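Exodeoxyribonuclease III (Archaeoglobus fulgidus, PDB 2VOA) cleaves DNA at abasic sites as an AP endonuclease and probably also works as a metal-dependent 3'-5' exonuclease on double-stranded DNA. Local coordinates at residues P21-E25 with N26-I30; I220-T223 with P224-E228. The protein carries 1 engineered substitution. One frame throughout, in Å; residues are numbered along the deposited sequence.

Interaction 1: residues P21-E25 with N26-I30; sequences PWLKE and NKPDI
Asn26 folds its side chain back over the indole of Trp22, one turn earlier at the C-terminal end of helix 16-26. From the backbone outward, CB sits almost squarely above the six-membered ring, 4.0 Å from its centroid, a CH-pi contact only 6° off the ring normal. CG then travels across the same face and passes 3.7 Å from Trp22 CE2. At the tip, ND2 lies over the same face, offset toward the rim, above the pyrrole part of the indole, with the amide plane turned 24° from the ring plane, so the two flat groups are stacked. The proximity of ND2 to NE1 is not a bond, because both are donors; NE1 is instead hydrogen-bonded to Asp236. ND2 donates within its amide plane to Trp22 O at 3.1 Å, while the backbone Asn26 N reaches the same oxygen at 2.9 Å. Trp22 can lie beneath the amide because its CG is anti to the backbone N (chi1 -171°).

Lys27 N closes the last turn on Leu23 O at 2.8 Å, and Lys27 itself has positive phi, which turns the chain out of the helix. Pro28 follows; lacking an N-H, it cannot supply the further bond of a Schellman motif. Its ring folds back against the helix, CG pressing tightly on Leu23 CD2 (3.4 Å) and more loosely on Trp22 CZ3 (3.8 Å).

Two donors from one residue thus grip Trp22 O; the side-chain bond, with the ring face beneath it, holds the Asn26 amide in one rotation. With Asp236 at NE1, the indole would probably be more electron-rich, which should suit the partly positive amide nitrogen above its face.

Interaction 2: residues I220-T223 with P224-E228; sequences ILAT and PPLAE
The chain runs out of strand 218-222 and bends at Thr223 straight into the short helix 224-227, bringing the CA atoms of Ala222 and Ala227 to 5.2 Å. Thr223 occupies the N-cap position, and its carbonyl oxygen receives Ala227 N at 2.8 Å in a nearly linear bond (171° at the hydrogen) that closes the first helical turn. Pro224 and Pro225 fill the opening positions, where a helix requires no N-H donor.

Ala222 CB points into the turn, packing 4.1 Å from Ala227 CB and 4.2 Å from Leu226 CG; Phe255 of strand 251-255 touches both Ala222 and Leu226. Thr223 OG1 is set between its own N and carbonyl carbon (chi1 51°), yet it does not cap the helix. It lies 3.7 Å from Pro225 CD and is engaged by Ser139 O and Ala141 N, which tie the turn to the start of strand 141-144.

The arrangement is a compact strand-to-helix turn at the end of a strand in one sheet of the two-sheet sandwich characteristic of the DNase I-like fold, with Leu226 helping to fill the layer between the sheets.

Overall arrangement
Interactions 1 and 2 are separate local turns, with centres 21 Å apart and nearest atoms about 7 Å apart, and they serve different sheets of the sandwich. Residues 21-30 lead from a helix into strand 30-34 of one sheet, whereas residues 220-228 leave strand 218-222 of the other. Both meet the chain around strand 251-255: Trp22 rests on Pro250, just before it, and Ile220, Ala222 and Leu226 touch the strand itself. Neither contact reaches the bound nucleic acid, whose nearest atoms are about 14 Å from interaction 1 and 17 Å from interaction 2. The Trp22 side chain is about 11 Å from that of His248, a predicted catalytic residue.

Interaction 1: residues P21-E25 with N26-I30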
ATOM      1  N   PRO A  21      11.923  -0.210 -12.889  1.00 28.43           N
ATOM      2  CA  PRO A  21      11.685  -0.914 -14.176  1.00 28.81           C
ATOM      3  C   PRO A  21      11.605   0.041 -15.390  1.00 29.28           C
ATOM      4  O   PRO A  21      12.039  -0.314 -16.509  1.00 29.51           O
ATOM      5  CB  PRO A  21      10.330  -1.592 -13.950  1.00 29.22           C
ATOM      6  CG  PRO A  21      10.262  -1.793 -12.454  1.00 29.50           C
ATOM      7  CD  PRO A  21      10.878  -0.539 -11.894  1.00 28.27           C
ATOM      8  N   TRP A  22      11.063   1.240 -15.178  1.00 28.21           N
ATOM      9  CA  TRP A  22      10.947   2.192 -16.275  1.00 28.75           C
ATOM     10  C   TRP A  22      12.356   2.604 -16.755  1.00 28.50           C
ATOM     11  O   TRP A  22      12.601   2.672 -17.958  1.00 28.67           O
ATOM     12  CB  TRP A  22      10.082   3.397 -15.875  1.00 28.56           C
ATOM     13  CG  TRP A  22       9.760   4.293 -17.038  1.00 28.76           C
ATOM     14  CD1 TRP A  22       8.678   4.201 -17.878  1.00 29.44           C
ATOM     15  CD2 TRP A  22      10.542   5.386 -17.506  1.00 29.27           C
ATOM     16  NE1 TRP A  22       8.746   5.179 -18.850  1.00 29.01           N
ATOM     17  CE2 TRP A  22       9.866   5.938 -18.630  1.00 30.54           C
ATOM     18  CE3 TRP A  22      11.739   5.977 -17.074  1.00 31.65           C
ATOM     19  CZ2 TRP A  22      10.363   7.054 -19.335  1.00 30.33           C
ATOM     20  CZ3 TRP A  22      12.232   7.095 -17.775  1.00 30.02           C
ATOM     21  CH2 TRP A  22      11.548   7.602 -18.904  1.00 31.44           C
ATOM     22  N   LEU A  23      13.277   2.846 -15.815  1.00 29.30           N
ATOM     23  CA  LEU A  23      14.674   3.174 -16.166  1.00 29.61           C
ATOM     24  C   LEU A  23      15.360   2.005 -16.882  1.00 30.11           C
ATOM     25  O   LEU A  23      16.090   2.193 -17.858  1.00 29.27           O
ATOM     26  CB  LEU A  23      15.490   3.596 -14.934  1.00 29.35           C
ATOM     27  CG  LEU A  23      15.214   5.005 -14.395  1.00 29.91           C
ATOM     28  CD1 LEU A  23      15.829   5.182 -13.029  1.00 30.56           C
ATOM     29  CD2 LEU A  23      15.724   6.073 -15.356  1.00 27.70           C
ATOM     30  N   LYS A  24      15.121   0.790 -16.404  1.00 29.96           N
ATOM     31  CA  LYS A  24      15.687  -0.389 -17.059  1.00 31.29           C
ATOM     32  C   LYS A  24      15.216  -0.527 -18.512  1.00 31.31           C
ATOM     33  O   LYS A  24      15.995  -0.898 -19.385  1.00 32.29           O
ATOM     34  CB  LYS A  24      15.382  -1.647 -16.240  1.00 32.24           C
ATOM     35  CG  LYS A  24      16.427  -1.908 -15.163  1.00 36.63           C
ATOM     36  CD  LYS A  24      16.565  -3.401 -14.863  1.00 41.82           C
ATOM     37  CE  LYS A  24      18.039  -3.804 -14.600  1.00 44.78           C
ATOM     38  NZ  LYS A  24      18.187  -4.960 -13.638  1.00 45.87           N
ATOM     39  N   GLU A  25      13.951  -0.194 -18.767  1.00 30.98           N
ATOM     40  CA  GLU A  25      13.340  -0.371 -20.090  1.00 31.54           C
ATOM     41  C   GLU A  25      13.765   0.732 -21.044  1.00 31.18           C
ATOM     42  O   GLU A  25      14.149   0.454 -22.186  1.00 31.88           O
ATOM     43  CB  GLU A  25      11.810  -0.409 -19.983  1.00 32.09           C
ATOM     44  CG  GLU A  25      11.028  -0.403 -21.319  1.00 35.66           C
ATOM     45  CD  GLU A  25      11.251  -1.645 -22.205  1.00 41.96           C
ATOM     46  OE1 GLU A  25      11.544  -2.738 -21.685  1.00 44.40           O
ATOM     47  OE2 GLU A  25      11.106  -1.530 -23.446  1.00 44.74           O
ATOM     48  N   ASN A  26      13.711   1.966 -20.550  1.00 30.26           N
ATOM     49  CA  ASN A  26      13.844   3.162 -21.377  1.00 30.06           C
ATOM     50  C   ASN A  26      15.261   3.723 -21.432  1.00 29.63           C
ATOM     51  O   ASN A  26      15.626   4.434 -22.383  1.00 29.71           O
ATOM     52  CB  ASN A  26      12.838   4.215 -20.904  1.00 29.95           C
ATOM     53  CG  ASN A  26      11.407   3.825 -21.256  1.00 32.04           C
ATOM     54  OD1 ASN A  26      10.952   4.060 -22.392  1.00 35.02           O
ATOM     55  ND2 ASN A  26      10.707   3.190 -20.306  1.00 29.13           N
ATOM     56  N   LYS A  27      16.039   3.425 -20.394  1.00 29.14           N
ATOM     57  CA  LYS A  27      17.470   3.761 -20.332  1.00 30.06           C
ATOM     58  C   LYS A  27      17.771   5.218 -20.722  1.00 29.09           C
ATOM     59  O   LYS A  27      18.656   5.459 -21.567  1.00 29.59           O
ATOM     60  CB  LYS A  27      18.305   2.803 -21.195  1.00 29.75           C
ATOM     61  CG  LYS A  27      17.986   1.334 -20.988  1.00 31.33           C
ATOM     62  CD  LYS A  27      18.735   0.454 -22.013  1.00 33.00           C
ATOM     63  CE  LYS A  27      18.439   0.911 -23.456  1.00 38.35           C
ATOM     64  NZ  LYS A  27      18.665  -0.130 -24.509  1.00 43.93           N
ATOM     65  N   PRO A  28      17.063   6.180 -20.102  1.00 28.76           N
ATOM     66  CA  PRO A  28      17.358   7.579 -20.427  1.00 28.36           C
ATOM     67  C   PRO A  28      18.745   7.942 -19.920  1.00 28.05           C
ATOM     68  O   PRO A  28      19.221   7.353 -18.938  1.00 28.12           O
ATOM     69  CB  PRO A  28      16.293   8.361 -19.638  1.00 28.83           C
ATOM     70  CG  PRO A  28      15.967   7.446 -18.437  1.00 29.06           C
ATOM     71  CD  PRO A  28      16.007   6.063 -19.066  1.00 29.31           C
ATOM     72  N   ASP A  29      19.389   8.912 -20.562  1.00 27.44           N
ATOM     73  CA  ASP A  29      20.612   9.484 -20.008  1.00 28.17           C
ATOM     74  C   ASP A  29      20.412  10.266 -18.708  1.00 28.27           C
ATOM     75  O   ASP A  29      21.255  10.230 -17.798  1.00 27.56           O
ATOM     76  CB  ASP A  29      21.285  10.332 -21.093  1.00 29.13           C
ATOM     77  CG  ASP A  29      21.646   9.486 -22.306  1.00 28.60           C
ATOM     78  OD1 ASP A  29      20.857   9.481 -23.279  1.00 29.80           O
ATOM     79  OD2 ASP A  29      22.687   8.773 -22.269  1.00 28.64           O
ATOM     80  N   ILE A  30      19.290  10.967 -18.627  1.00 27.52           N
ATOM     81  CA  ILE A  30      18.990  11.838 -17.490  1.00 28.82           C
ATOM     82  C   ILE A  30      17.487  11.683 -17.204  1.00 28.50           C
ATOM     83  O   ILE A  30      16.680  11.759 -18.147  1.00 29.44           O
ATOM     84  CB  ILE A  30      19.281  13.325 -17.866  1.00 28.79           C
ATOM     85  CG1 ILE A  30      20.778  13.531 -18.095  1.00 29.31           C
ATOM     86  CG2 ILE A  30      18.783  14.245 -16.767  1.00 31.74           C
ATOM     87  CD1 ILE A  30      21.153  14.785 -18.824  1.00 31.50           C
TER

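Interaction 2: residues I220-T223 with P224-E228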
ATOM      1  N   ILE A 220       9.796  19.860 -20.839  1.00 30.42           N
ATOM      2  CA  ILE A 220      11.230  19.846 -21.061  1.00 29.97           C
ATOM      3  C   ILE A 220      11.544  21.033 -21.971  1.00 30.23           C
ATOM      4  O   ILE A 220      11.128  21.059 -23.130  1.00 28.99           O
ATOM      5  CB  ILE A 220      11.697  18.533 -21.727  1.00 29.15           C
ATOM      6  CG1 ILE A 220      11.446  17.343 -20.775  1.00 31.57           C
ATOM      7  CG2 ILE A 220      13.191  18.637 -22.131  1.00 29.00           C
ATOM      8  CD1 ILE A 220      11.582  15.969 -21.461  1.00 32.40           C
ATOM      9  N   LEU A 221      12.262  22.017 -21.425  1.00 29.83           N
ATOM     10  CA  LEU A 221      12.577  23.238 -22.161  1.00 30.22           C
ATOM     11  C   LEU A 221      14.052  23.223 -22.489  1.00 30.75           C
ATOM     12  O   LEU A 221      14.873  23.060 -21.594  1.00 31.88           O
ATOM     13  CB  LEU A 221      12.241  24.477 -21.328  1.00 30.55           C
ATOM     14  CG  LEU A 221      10.793  24.789 -20.909  1.00 34.33           C
ATOM     15  CD1 LEU A 221       9.789  24.415 -21.977  1.00 33.84           C
ATOM     16  CD2 LEU A 221      10.428  24.111 -19.658  1.00 35.22           C
ATOM     17  N   ALA A 222      14.384  23.354 -23.769  1.00 29.76           N
ATOM     18  CA  ALA A 222      15.787  23.255 -24.177  1.00 28.90           C
ATOM     19  C   ALA A 222      16.268  24.579 -24.775  1.00 28.26           C
ATOM     20  O   ALA A 222      15.495  25.315 -25.420  1.00 28.42           O
ATOM     21  CB  ALA A 222      15.948  22.116 -25.195  1.00 29.76           C
ATOM     22  N   THR A 223      17.550  24.895 -24.572  1.00 28.10           N
ATOM     23  CA  THR A 223      18.112  26.099 -25.174  1.00 27.80           C
ATOM     24  C   THR A 223      18.129  25.913 -26.688  1.00 27.49           C
ATOM     25  O   THR A 223      18.050  24.773 -27.158  1.00 28.35           O
ATOM     26  CB  THR A 223      19.562  26.335 -24.696  1.00 28.39           C
ATOM     27  OG1 THR A 223      20.328  25.129 -24.868  1.00 28.37           O
ATOM     28  CG2 THR A 223      19.563  26.803 -23.239  1.00 28.43           C
ATOM     29  N   PRO A 224      18.175  27.019 -27.463  1.00 28.40           N
ATOM     30  CA  PRO A 224      18.071  26.859 -28.928  1.00 27.82           C
ATOM     31  C   PRO A 224      18.985  25.814 -29.616  1.00 27.98           C
ATOM     32  O   PRO A 224      18.470  25.037 -30.418  1.00 28.49           O
ATOM     33  CB  PRO A 224      18.271  28.279 -29.483  1.00 28.26           C
ATOM     34  CG  PRO A 224      17.934  29.207 -28.308  1.00 29.47           C
ATOM     35  CD  PRO A 224      18.262  28.432 -27.044  1.00 28.69           C
ATOM     36  N   PRO A 225      20.303  25.760 -29.286  1.00 27.77           N
ATOM     37  CA  PRO A 225      21.180  24.821 -30.002  1.00 27.90           C
ATOM     38  C   PRO A 225      20.860  23.363 -29.672  1.00 27.21           C
ATOM     39  O   PRO A 225      21.051  22.492 -30.521  1.00 27.39           O
ATOM     40  CB  PRO A 225      22.596  25.173 -29.513  1.00 27.28           C
ATOM     41  CG  PRO A 225      22.463  26.196 -28.491  1.00 29.03           C
ATOM     42  CD  PRO A 225      21.034  26.521 -28.249  1.00 28.30           C
ATOM     43  N   LEU A 226      20.384  23.107 -28.458  1.00 27.45           N
ATOM     44  CA  LEU A 226      19.945  21.774 -28.081  1.00 27.90           C
ATOM     45  C   LEU A 226      18.570  21.436 -28.683  1.00 28.80           C
ATOM     46  O   LEU A 226      18.363  20.332 -29.216  1.00 28.60           O
ATOM     47  CB  LEU A 226      19.948  21.625 -26.561  1.00 28.79           C
ATOM     48  CG  LEU A 226      19.559  20.230 -26.072  1.00 27.32           C
ATOM     49  CD1 LEU A 226      20.480  19.147 -26.730  1.00 28.45           C
ATOM     50  CD2 LEU A 226      19.597  20.143 -24.549  1.00 29.16           C
ATOM     51  N   ALA A 227      17.654  22.397 -28.632  1.00 28.58           N
ATOM     52  CA  ALA A 227      16.323  22.226 -29.235  1.00 28.81           C
ATOM     53  C   ALA A 227      16.407  21.892 -30.724  1.00 29.46           C
ATOM     54  O   ALA A 227      15.627  21.070 -31.220  1.00 30.02           O
ATOM     55  CB  ALA A 227      15.485  23.480 -29.003  1.00 29.81           C
ATOM     56  N   GLU A 228      17.339  22.539 -31.435  1.00 29.09           N
ATOM     57  CA  GLU A 228      17.548  22.297 -32.869  1.00 30.29           C
ATOM     58  C   GLU A 228      17.779  20.821 -33.187  1.00 29.08           C
ATOM     59  O   GLU A 228      17.439  20.367 -34.289  1.00 29.99           O
ATOM     60  CB  GLU A 228      18.715  23.135 -33.404  1.00 30.97           C
ATOM     61  CG  GLU A 228      18.411  24.632 -33.494  1.00 36.43           C
ATOM     62  CD  GLU A 228      17.521  25.023 -34.687  1.00 43.94           C
ATOM     63  OE1 GLU A 228      17.345  24.202 -35.626  1.00 46.19           O
ATOM     64  OE2 GLU A 228      17.014  26.179 -34.685  1.00 46.36           O
TER